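Local coordinates for Alr4995 protein (Nostoc sp., PDB 6LRH) that acts as a bifunctional arginine dihydrolase and ornithine cyclodeaminase, binding L-arginine in a domain of the guanidine-group-modifying enzyme family, at residues Y15-V20 and G27-S32; L82-H87 and V108-K113; L115-A120 and F138-D143. The protein carries 1 engineered substitution. All coordinates share one frame; numbering follows the deposited sequence.

Contact 1 of 3, residues Y15-V20 and G27-S32; sequences YDVDYV and GNIHKS
With CG of Asp16 turned anti to its own nitrogen (chi1 -157°) and the His30 ring swung back beside the backbone N (chi1 -72°), the two side chains cross at about a right angle, their flat ends 46° apart. Asp16 OD2 takes the ND1 hydrogen of His30 at 2.8 Å, on the syn side of the carboxylate, in a clearly bent bond. Asp18 OD1 comes within 3.4 Å of His30 CE1, a second acidic group that would tend to favour a protonated ring. Next to this pair the backbone supplies a straighter link, His30 N to Val17 O at 2.8 Å, and the same oxygen lies over one face of the imidazole, toward its rim. Val17 packs its CB 3.5 Å from Asn28 O, the oxygen that also receives Lys31 N. At one end the Val20 and Ile29 side chains cross, CG2 of Val20 3.8 Å from CG1 of Ile29; at the other Ser32 CB approaches Asp16 OD1. Tyr19, near the bound arginine, is held by Asp65. The whole is a loop between strand 6-9 and helix 34-48, folded back on itself, with a type II beta turn from Asn28 to Lys31 presenting His30 for a His-carboxylate hydrogen bond.

Contact 2 of 3, residues L82-H87 and V108-K113; sequences LSRFLH and VYELPK
A parallel pairing at the edge of a three-stranded mixed sheet begins this contact, where strand 79-82 runs beside strand 107-109 and both segments then leave the sheet as loops. A backbone bond runs from Leu82 N to Tyr109 O, 3.0 Å long and nearly straight at 172°. Beside it Leu82 CB rests on Val108 CG1 at 4.2 Å, and Leu111 CD1 reaches back to Leu82 O.

Further along, the two segments are joined by Arg84. Its CG stands anti to the backbone N (chi1 -153°), and a bend at chi3 carries the guanidinium across to the loop at Leu111-Lys113. There Leu111 O sits at the edge of the group, close to its plane, facing Arg84 NH1, with a weak second bond from Arg84 NE at 3.1 Å; the NH1 separation is too short to be taken literally at this resolution. The CA of Lys113 lies over the centre of one guanidinium face, 3.6 Å above the plane, so backbone atoms meet the group both at an edge and on a face. Glu110 OE1 adds a long ion pair to NH1 of Arg84 at 4.0 Å, well out of the guanidinium plane, and therefore contributes charge without a directed N-H. The other oxygen of Glu110, OE2, is engaged by Lys98 of helix 94-102. Gln324 of the third subunit packs against Pro112.

Two helices flank the strand pair and its loops. Helix 94-102 packs against the contact through Phe101, which meets both Leu82 and Val108, and through Glu94, which touches Arg84; from helix 145-152, Tyr147 touches Leu111 and Pro112, and Trp151 stacks on Tyr109.

Contact 3 of 3, residues L115-A120 and F138-D143; sequences LPFEGA and FRSELD. With ARG (arginine), chain C.
Both the carboxylate of Glu118 and that of the bound arginine meet the guanidinium of Arg139 at its edge. Glu118 OE1 takes Arg139 NH1 in a 2.7 Å salt bridge, only 4° from the guanidinium plane, although the carboxylate itself is turned 60° against that plane. On the ligand, OXT receives Arg139 NH1 at 3.0 Å and O receives Arg139 NH2 at 2.9 Å, two almost straight bonds. The Phe117 ring has the backbone N of Gly119 over the centre of one face. Bends at chi2 in both Glu118 and Arg139 lay the acid against CB and CD of Arg139. His168 NE2 also binds Glu118 OE1; with these two partners the carboxylate is well placed to fix the guanidinium as a second-shell group. Nearby, Ser140 OG accepts Glu118 N at 2.9 Å and is itself joined to Asp122. Glu141 N reaches Pro116 O at 3.0 Å from above the carbonyl plane, and Leu115 CD1 packs on Glu141 CG at 3.6 Å. These buried loops, which follow strands 107-109 and 132-136, thus set Arg139 in the ligand pocket, in a two-pronged hydrogen-bonded pairing of guanidinium and substrate carboxylate.

Along the chain the contacts follow in series, contact 1 closing before contact 2 opens and contact 2 before contact 3. Contacts 2 and 3 are neighbours, their centres about 8 Å apart, and they touch: Arg84 N lies 2.7 Å from Phe117 O and Leu86 N 3.0 Å from Glu118 OE2, both probable hydrogen bonds. The loop after strand 79-82 is thereby tied to the carboxylate that is salt-bridged to Arg139. Both also border the third subunit. Contact 1 stands apart, about 25 and 24 Å from them between centres. Contact 3 reaches the bound arginine directly, contact 1 comes near it through Tyr19, and contact 2 lies behind contact 3.

Contact 1 of 3, residues Y15-V20 and G27-S32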
loop_
_atom_site.group_PDB
_atom_site.type_symbol
_atom_site.label_atom_id
_atom_site.label_comp_id
_atom_site.label_asym_id
_atom_site.label_seq_id
_atom_site.Cartn_x
_atom_site.Cartn_y
_atom_site.Cartn_z
ATOM N N TYR A 15 5.826 50.721 17.516
ATOM C CA TYR A 15 6.101 49.385 17.049
ATOM C C TYR A 15 5.259 48.379 17.796
ATOM O O TYR A 15 4.974 48.546 18.967
ATOM C CB TYR A 15 7.584 49.056 17.193
ATOM C CG TYR A 15 7.914 47.658 16.785
ATOM C CD1 TYR A 15 8.001 47.310 15.455
ATOM C CD2 TYR A 15 8.111 46.677 17.730
ATOM C CE1 TYR A 15 8.287 46.021 15.075
ATOM C CE2 TYR A 15 8.393 45.395 17.367
ATOM C CZ TYR A 15 8.480 45.070 16.037
ATOM O OH TYR A 15 8.769 43.785 15.676
ATOM N N ASP A 16 4.872 47.339 17.077
ATOM C CA ASP A 16 4.065 46.256 17.582
ATOM C C ASP A 16 3.882 45.279 16.427
ATOM O O ASP A 16 4.309 45.543 15.323
ATOM C CB ASP A 16 2.727 46.770 18.090
ATOM C CG ASP A 16 2.091 45.844 19.085
ATOM O OD1 ASP A 16 2.832 45.116 19.786
ATOM O OD2 ASP A 16 0.844 45.849 19.165
ATOM N N VAL A 17 3.270 44.139 16.679
ATOM C CA VAL A 17 2.916 43.251 15.597
ATOM C C VAL A 17 1.412 43.303 15.508
ATOM O O VAL A 17 0.736 42.803 16.391
ATOM C CB VAL A 17 3.411 41.802 15.831
ATOM C CG1 VAL A 17 2.932 40.896 14.721
ATOM C CG2 VAL A 17 4.934 41.744 15.945
ATOM N N ASP A 18 0.891 43.933 14.459
ATOM C CA ASP A 18 -0.541 44.196 14.340
ATOM C C ASP A 18 -1.217 43.393 13.245
ATOM O O ASP A 18 -2.427 43.397 13.131
ATOM C CB ASP A 18 -0.793 45.676 14.070
ATOM C CG ASP A 18 -0.293 46.569 15.177
ATOM O OD1 ASP A 18 -0.208 46.106 16.331
ATOM O OD2 ASP A 18 0.001 47.746 14.891
ATOM N N TYR A 19 -0.428 42.727 12.419
ATOM C CA TYR A 19 -0.963 41.916 11.342
ATOM C C TYR A 19 -0.031 40.753 11.016
ATOM O O TYR A 19 0.995 40.571 11.657
ATOM C CB TYR A 19 -1.194 42.770 10.108
ATOM C CG TYR A 19 -0.072 43.728 9.811
ATOM C CD1 TYR A 19 1.021 43.334 9.060
ATOM C CD2 TYR A 19 -0.110 45.028 10.272
ATOM C CE1 TYR A 19 2.036 44.205 8.779
ATOM C CE2 TYR A 19 0.906 45.905 9.997
ATOM C CZ TYR A 19 1.978 45.492 9.251
ATOM O OH TYR A 19 2.998 46.366 8.984
ATOM N N VAL A 20 -0.396 39.954 10.026
ATOM C CA VAL A 20 0.440 38.830 9.644
ATOM C C VAL A 20 0.650 38.792 8.138
ATOM O O VAL A 20 -0.235 38.389 7.398
ATOM C CB VAL A 20 -0.171 37.506 10.114
ATOM C CG1 VAL A 20 0.713 36.332 9.719
ATOM C CG2 VAL A 20 -0.403 37.537 11.610
ATOM N N GLY A 27 1.092 34.130 14.779
ATOM C CA GLY A 27 1.010 33.752 16.170
ATOM C C GLY A 27 1.671 34.746 17.091
ATOM O O GLY A 27 1.775 34.521 18.287
ATOM N N ASN A 28 2.104 35.864 16.532
ATOM C CA ASN A 28 2.911 36.807 17.267
ATOM C C ASN A 28 2.222 38.149 17.386
ATOM O O ASN A 28 2.798 39.100 17.900
ATOM C CB ASN A 28 4.275 36.956 16.601
ATOM C CG ASN A 28 5.330 36.101 17.252
ATOM O OD1 ASN A 28 5.237 35.782 18.428
ATOM N ND2 ASN A 28 6.339 35.719 16.490
ATOM N N ILE A 29 0.979 38.208 16.927
ATOM C CA ILE A 29 0.193 39.436 16.978
ATOM C C ILE A 29 0.041 39.924 18.402
ATOM O O ILE A 29 -0.339 39.169 19.284
ATOM C CB ILE A 29 -1.209 39.249 16.338
ATOM C CG1 ILE A 29 -1.115 39.408 14.825
ATOM C CG2 ILE A 29 -2.189 40.267 16.858
ATOM C CD1 ILE A 29 -2.446 39.494 14.155
ATOM N N HIS A 30 0.378 41.192 18.609
ATOM C CA HIS A 30 0.301 41.833 19.910
ATOM C C HIS A 30 1.078 41.092 20.994
ATOM O O HIS A 30 0.720 41.139 22.156
ATOM C CB HIS A 30 -1.161 41.984 20.326
ATOM C CG HIS A 30 -1.902 43.018 19.544
ATOM N ND1 HIS A 30 -1.484 44.331 19.467
ATOM C CD2 HIS A 30 -3.029 42.938 18.800
ATOM C CE1 HIS A 30 -2.324 45.013 18.708
ATOM N NE2 HIS A 30 -3.270 44.193 18.292
ATOM N N LYS A 31 2.147 40.417 20.617
ATOM C CA LYS A 31 2.960 39.718 21.596
ATOM C C LYS A 31 4.313 40.395 21.713
ATOM O O LYS A 31 5.210 39.918 22.399
ATOM C CB LYS A 31 3.103 38.241 21.230
ATOM C CG LYS A 31 1.804 37.479 21.393
ATOM C CD LYS A 31 2.010 35.985 21.500
ATOM C CE LYS A 31 0.959 35.367 22.412
ATOM N NZ LYS A 31 0.852 33.887 22.281
ATOM N N SER A 32 4.429 41.532 21.042
ATOM C CA SER A 32 5.600 42.379 21.129
ATOM C C SER A 32 5.640 43.198 22.410
ATOM O O SER A 32 4.657 43.823 22.788
ATOM C CB SER A 32 5.647 43.325 19.947
ATOM O OG SER A 32 6.309 44.520 20.321
#

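Contact 2 of 3, residues L82-H87 and V108-K113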
loop_
_atom_site.group_PDB
_atom_site.type_symbol
_atom_site.label_atom_id
_atom_site.label_comp_id
_atom_site.label_asym_id
_atom_site.label_seq_id
_atom_site.Cartn_x
_atom_site.Cartn_y
_atom_site.Cartn_z
ATOM N N LEU A 82 12.259 54.075 -5.100
ATOM C CA LEU A 82 11.408 53.963 -3.934
ATOM C C LEU A 82 10.719 52.626 -3.878
ATOM O O LEU A 82 10.263 52.121 -4.886
ATOM C CB LEU A 82 10.357 55.063 -3.918
ATOM C CG LEU A 82 9.831 55.308 -2.506
ATOM C CD1 LEU A 82 10.948 55.791 -1.610
ATOM C CD2 LEU A 82 8.672 56.283 -2.520
ATOM N N SER A 83 10.617 52.064 -2.691
ATOM C CA SER A 83 9.948 50.791 -2.528
ATOM C C SER A 83 8.489 50.878 -2.873
ATOM O O SER A 83 7.842 51.864 -2.574
ATOM C CB SER A 83 10.066 50.287 -1.104
ATOM O OG SER A 83 11.214 49.508 -0.960
ATOM N N ARG A 84 7.973 49.820 -3.477
ATOM C CA ARG A 84 6.552 49.681 -3.612
ATOM C C ARG A 84 6.084 48.338 -3.043
ATOM O O ARG A 84 6.302 47.288 -3.622
ATOM C CB ARG A 84 6.159 49.837 -5.069
ATOM C CG ARG A 84 4.774 50.329 -5.186
ATOM C CD ARG A 84 4.316 50.338 -6.581
ATOM N NE ARG A 84 4.687 51.532 -7.315
ATOM C CZ ARG A 84 4.097 52.707 -7.171
ATOM N NH1 ARG A 84 4.474 53.731 -7.922
ATOM N NH2 ARG A 84 3.142 52.859 -6.271
ATOM N N PHE A 85 5.433 48.383 -1.894
ATOM C CA PHE A 85 5.155 47.170 -1.131
ATOM C C PHE A 85 4.055 46.305 -1.697
ATOM O O PHE A 85 3.078 46.780 -2.215
ATOM C CB PHE A 85 4.806 47.524 0.319
ATOM C CG PHE A 85 5.924 48.176 1.064
ATOM C CD1 PHE A 85 6.939 47.424 1.607
ATOM C CD2 PHE A 85 5.961 49.541 1.223
ATOM C CE1 PHE A 85 7.957 48.021 2.293
ATOM C CE2 PHE A 85 6.971 50.136 1.914
ATOM C CZ PHE A 85 7.971 49.389 2.440
ATOM N N LEU A 86 4.226 45.007 -1.560
ATOM C CA LEU A 86 3.224 44.058 -1.976
ATOM C C LEU A 86 1.975 44.111 -1.108
ATOM O O LEU A 86 0.877 44.034 -1.613
ATOM C CB LEU A 86 3.801 42.664 -1.945
ATOM C CG LEU A 86 2.824 41.644 -2.478
ATOM C CD1 LEU A 86 2.698 41.866 -3.951
ATOM C CD2 LEU A 86 3.306 40.263 -2.143
ATOM N N HIS A 87 2.144 44.243 0.200
ATOM C CA HIS A 87 1.012 44.238 1.108
ATOM C C HIS A 87 0.571 45.640 1.474
ATOM O O HIS A 87 1.387 46.511 1.665
ATOM C CB HIS A 87 1.352 43.461 2.369
ATOM C CG HIS A 87 1.552 42.002 2.132
ATOM N ND1 HIS A 87 0.519 41.094 2.174
ATOM C CD2 HIS A 87 2.662 41.294 1.828
ATOM C CE1 HIS A 87 0.988 39.887 1.925
ATOM N NE2 HIS A 87 2.284 39.983 1.707
ATOM N N VAL A 108 14.267 60.748 -6.904
ATOM C CA VAL A 108 13.438 59.618 -6.542
ATOM C C VAL A 108 12.726 59.032 -7.746
ATOM O O VAL A 108 11.961 59.701 -8.405
ATOM C CB VAL A 108 12.421 60.013 -5.484
ATOM C CG1 VAL A 108 11.479 58.879 -5.212
ATOM C CG2 VAL A 108 13.133 60.415 -4.213
ATOM N N TYR A 109 13.002 57.775 -8.040
ATOM C CA TYR A 109 12.334 57.092 -9.124
ATOM C C TYR A 109 11.240 56.206 -8.559
ATOM O O TYR A 109 11.460 55.485 -7.598
ATOM C CB TYR A 109 13.325 56.262 -9.934
ATOM C CG TYR A 109 14.350 57.069 -10.678
ATOM C CD1 TYR A 109 15.552 57.401 -10.092
ATOM C CD2 TYR A 109 14.122 57.490 -11.983
ATOM C CE1 TYR A 109 16.499 58.134 -10.774
ATOM C CE2 TYR A 109 15.068 58.226 -12.677
ATOM C CZ TYR A 109 16.254 58.542 -12.063
ATOM O OH TYR A 109 17.201 59.266 -12.737
ATOM N N GLU A 110 10.052 56.272 -9.145
ATOM C CA GLU A 110 8.959 55.441 -8.690
ATOM C C GLU A 110 8.634 54.388 -9.718
ATOM O O GLU A 110 8.610 54.649 -10.902
ATOM C CB GLU A 110 7.740 56.295 -8.384
ATOM C CG GLU A 110 7.986 57.251 -7.243
ATOM C CD GLU A 110 6.714 57.836 -6.656
ATOM O OE1 GLU A 110 5.836 57.057 -6.231
ATOM O OE2 GLU A 110 6.602 59.080 -6.608
ATOM N N LEU A 111 8.404 53.173 -9.254
ATOM C CA LEU A 111 8.021 52.087 -10.138
ATOM C C LEU A 111 6.559 52.244 -10.497
ATOM O O LEU A 111 5.837 52.956 -9.800
ATOM C CB LEU A 111 8.272 50.732 -9.471
ATOM C CG LEU A 111 9.722 50.315 -9.246
ATOM C CD1 LEU A 111 9.835 49.737 -7.877
ATOM C CD2 LEU A 111 10.174 49.305 -10.263
ATOM N N PRO A 112 6.124 51.592 -11.596
ATOM C CA PRO A 112 4.712 51.503 -11.952
ATOM C C PRO A 112 3.900 50.975 -10.800
ATOM O O PRO A 112 4.389 50.155 -10.031
ATOM C CB PRO A 112 4.709 50.518 -13.111
ATOM C CG PRO A 112 6.001 50.713 -13.744
ATOM C CD PRO A 112 6.964 50.953 -12.622
ATOM N N LYS A 113 2.682 51.463 -10.660
ATOM C CA LYS A 113 1.831 50.998 -9.600
ATOM C C LYS A 113 1.518 49.528 -9.829
ATOM O O LYS A 113 1.306 49.104 -10.969
ATOM C CB LYS A 113 0.550 51.818 -9.530
ATOM C CG LYS A 113 -0.345 51.425 -8.387
ATOM C CD LYS A 113 -1.800 51.725 -8.661
ATOM C CE LYS A 113 -2.669 51.081 -7.580
ATOM N NZ LYS A 113 -4.075 51.550 -7.583
#

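Contact 3 of 3, residues L115-A120 and F138-D143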
loop_
_atom_site.group_PDB
_atom_site.type_symbol
_atom_site.label_atom_id
_atom_site.label_comp_id
_atom_site.label_asym_id
_atom_site.label_seq_id
_atom_site.Cartn_x
_atom_site.Cartn_y
_atom_site.Cartn_z
ATOM N N LEU A 115 3.529 47.075 -9.253
ATOM C CA LEU A 115 4.739 46.303 -9.477
ATOM C C LEU A 115 5.598 46.337 -8.233
ATOM O O LEU A 115 6.336 47.275 -8.037
ATOM C CB LEU A 115 5.523 46.852 -10.660
ATOM C CG LEU A 115 6.623 45.939 -11.178
ATOM C CD1 LEU A 115 5.984 44.818 -11.947
ATOM C CD2 LEU A 115 7.598 46.697 -12.051
ATOM N N PRO A 116 5.521 45.298 -7.394
ATOM C CA PRO A 116 6.193 45.360 -6.093
ATOM C C PRO A 116 7.713 45.265 -6.154
ATOM O O PRO A 116 8.290 44.579 -6.987
ATOM C CB PRO A 116 5.602 44.165 -5.341
ATOM C CG PRO A 116 5.250 43.237 -6.383
ATOM C CD PRO A 116 4.817 44.022 -7.573
ATOM N N PHE A 117 8.334 45.994 -5.241
ATOM C CA PHE A 117 9.760 45.972 -5.018
ATOM C C PHE A 117 10.003 46.551 -3.632
ATOM O O PHE A 117 9.514 47.630 -3.341
ATOM C CB PHE A 117 10.496 46.777 -6.082
ATOM C CG PHE A 117 11.874 47.160 -5.684
ATOM C CD1 PHE A 117 12.874 46.209 -5.619
ATOM C CD2 PHE A 117 12.174 48.466 -5.347
ATOM C CE1 PHE A 117 14.156 46.552 -5.233
ATOM C CE2 PHE A 117 13.451 48.815 -4.969
ATOM C CZ PHE A 117 14.447 47.846 -4.913
ATOM N N GLU A 118 10.746 45.857 -2.777
ATOM C CA GLU A 118 10.828 46.290 -1.395
ATOM C C GLU A 118 12.242 46.669 -0.940
ATOM O O GLU A 118 12.611 46.481 0.200
ATOM C CB GLU A 118 10.239 45.213 -0.479
ATOM C CG GLU A 118 8.916 44.654 -0.983
ATOM C CD GLU A 118 7.963 44.216 0.120
ATOM O OE1 GLU A 118 8.402 43.842 1.220
ATOM O OE2 GLU A 118 6.754 44.239 -0.114
ATOM N N GLY A 119 13.032 47.225 -1.835
ATOM C CA GLY A 119 14.214 47.940 -1.407
ATOM C C GLY A 119 15.475 47.152 -1.117
ATOM O O GLY A 119 15.686 46.073 -1.638
ATOM N N ALA A 120 16.330 47.712 -0.275
ATOM C CA ALA A 120 17.616 47.095 0.003
ATOM C C ALA A 120 17.446 45.816 0.787
ATOM O O ALA A 120 18.354 45.016 0.862
ATOM C CB ALA A 120 18.516 48.049 0.743
ATOM N N PHE A 138 8.837 36.236 -3.368
ATOM C CA PHE A 138 7.789 36.437 -2.383
ATOM C C PHE A 138 7.303 37.870 -2.325
ATOM O O PHE A 138 6.122 38.103 -2.118
ATOM C CB PHE A 138 8.269 35.992 -0.994
ATOM C CG PHE A 138 8.553 34.540 -0.911
ATOM C CD1 PHE A 138 7.523 33.638 -0.788
ATOM C CD2 PHE A 138 9.842 34.070 -1.008
ATOM C CE1 PHE A 138 7.757 32.311 -0.743
ATOM C CE2 PHE A 138 10.083 32.734 -0.967
ATOM C CZ PHE A 138 9.028 31.849 -0.838
ATOM N N ARG A 139 8.212 38.824 -2.502
ATOM C CA ARG A 139 7.870 40.231 -2.344
ATOM C C ARG A 139 8.113 41.000 -3.617
ATOM O O ARG A 139 7.186 41.301 -4.333
ATOM C CB ARG A 139 8.651 40.860 -1.201
ATOM C CG ARG A 139 8.214 40.400 0.162
ATOM C CD ARG A 139 6.790 40.769 0.446
ATOM N NE ARG A 139 6.347 40.318 1.760
ATOM C CZ ARG A 139 6.593 40.957 2.896
ATOM N NH1 ARG A 139 7.291 42.080 2.894
ATOM N NH2 ARG A 139 6.147 40.476 4.037
ATOM N N SER A 140 9.358 41.335 -3.892
ATOM C CA SER A 140 9.696 41.981 -5.145
ATOM C C SER A 140 9.404 41.090 -6.332
ATOM O O SER A 140 9.541 39.883 -6.271
ATOM C CB SER A 140 11.162 42.393 -5.162
ATOM O OG SER A 140 11.409 43.360 -4.167
ATOM N N GLU A 141 8.998 41.733 -7.413
ATOM C CA GLU A 141 8.639 41.092 -8.655
ATOM C C GLU A 141 9.832 41.064 -9.610
ATOM O O GLU A 141 10.598 42.004 -9.685
ATOM C CB GLU A 141 7.446 41.835 -9.254
ATOM C CG GLU A 141 7.274 41.678 -10.729
ATOM C CD GLU A 141 6.771 40.308 -11.108
ATOM O OE1 GLU A 141 6.029 39.708 -10.283
ATOM O OE2 GLU A 141 7.106 39.844 -12.230
ATOM N N LEU A 142 9.999 39.972 -10.333
ATOM C CA LEU A 142 11.118 39.832 -11.254
ATOM C C LEU A 142 11.209 40.988 -12.245
ATOM O O LEU A 142 12.295 41.366 -12.670
ATOM C CB LEU A 142 11.019 38.507 -12.011
ATOM C CG LEU A 142 12.060 38.261 -13.096
ATOM C CD1 LEU A 142 13.432 38.100 -12.489
ATOM C CD2 LEU A 142 11.696 37.068 -13.956
ATOM N N ASP A 143 10.063 41.556 -12.599
ATOM C CA ASP A 143 10.023 42.589 -13.623
ATOM C C ASP A 143 10.390 43.981 -13.132
ATOM O O ASP A 143 10.436 44.899 -13.917
ATOM C CB ASP A 143 8.655 42.620 -14.278
ATOM C CG ASP A 143 8.518 41.570 -15.366
ATOM O OD1 ASP A 143 9.567 41.153 -15.903
ATOM O OD2 ASP A 143 7.374 41.168 -15.688
HETATM N N ARG C . 6.923 43.069 8.958
HETATM C CA ARG C . 7.861 43.405 7.893
HETATM C C ARG C . 7.392 42.817 6.595
HETATM O O ARG C . 6.776 41.764 6.552
HETATM C CB ARG C . 9.277 42.913 8.207
HETATM C CG ARG C . 10.294 43.404 7.216
HETATM C CD ARG C . 11.635 42.773 7.368
HETATM N NE ARG C . 12.602 43.420 6.495
HETATM C CZ ARG C . 13.729 42.863 6.075
HETATM N NH1 ARG C . 14.540 43.545 5.296
HETATM N NH2 ARG C . 14.047 41.636 6.438
HETATM O OXT ARG C . 7.625 43.393 5.558
#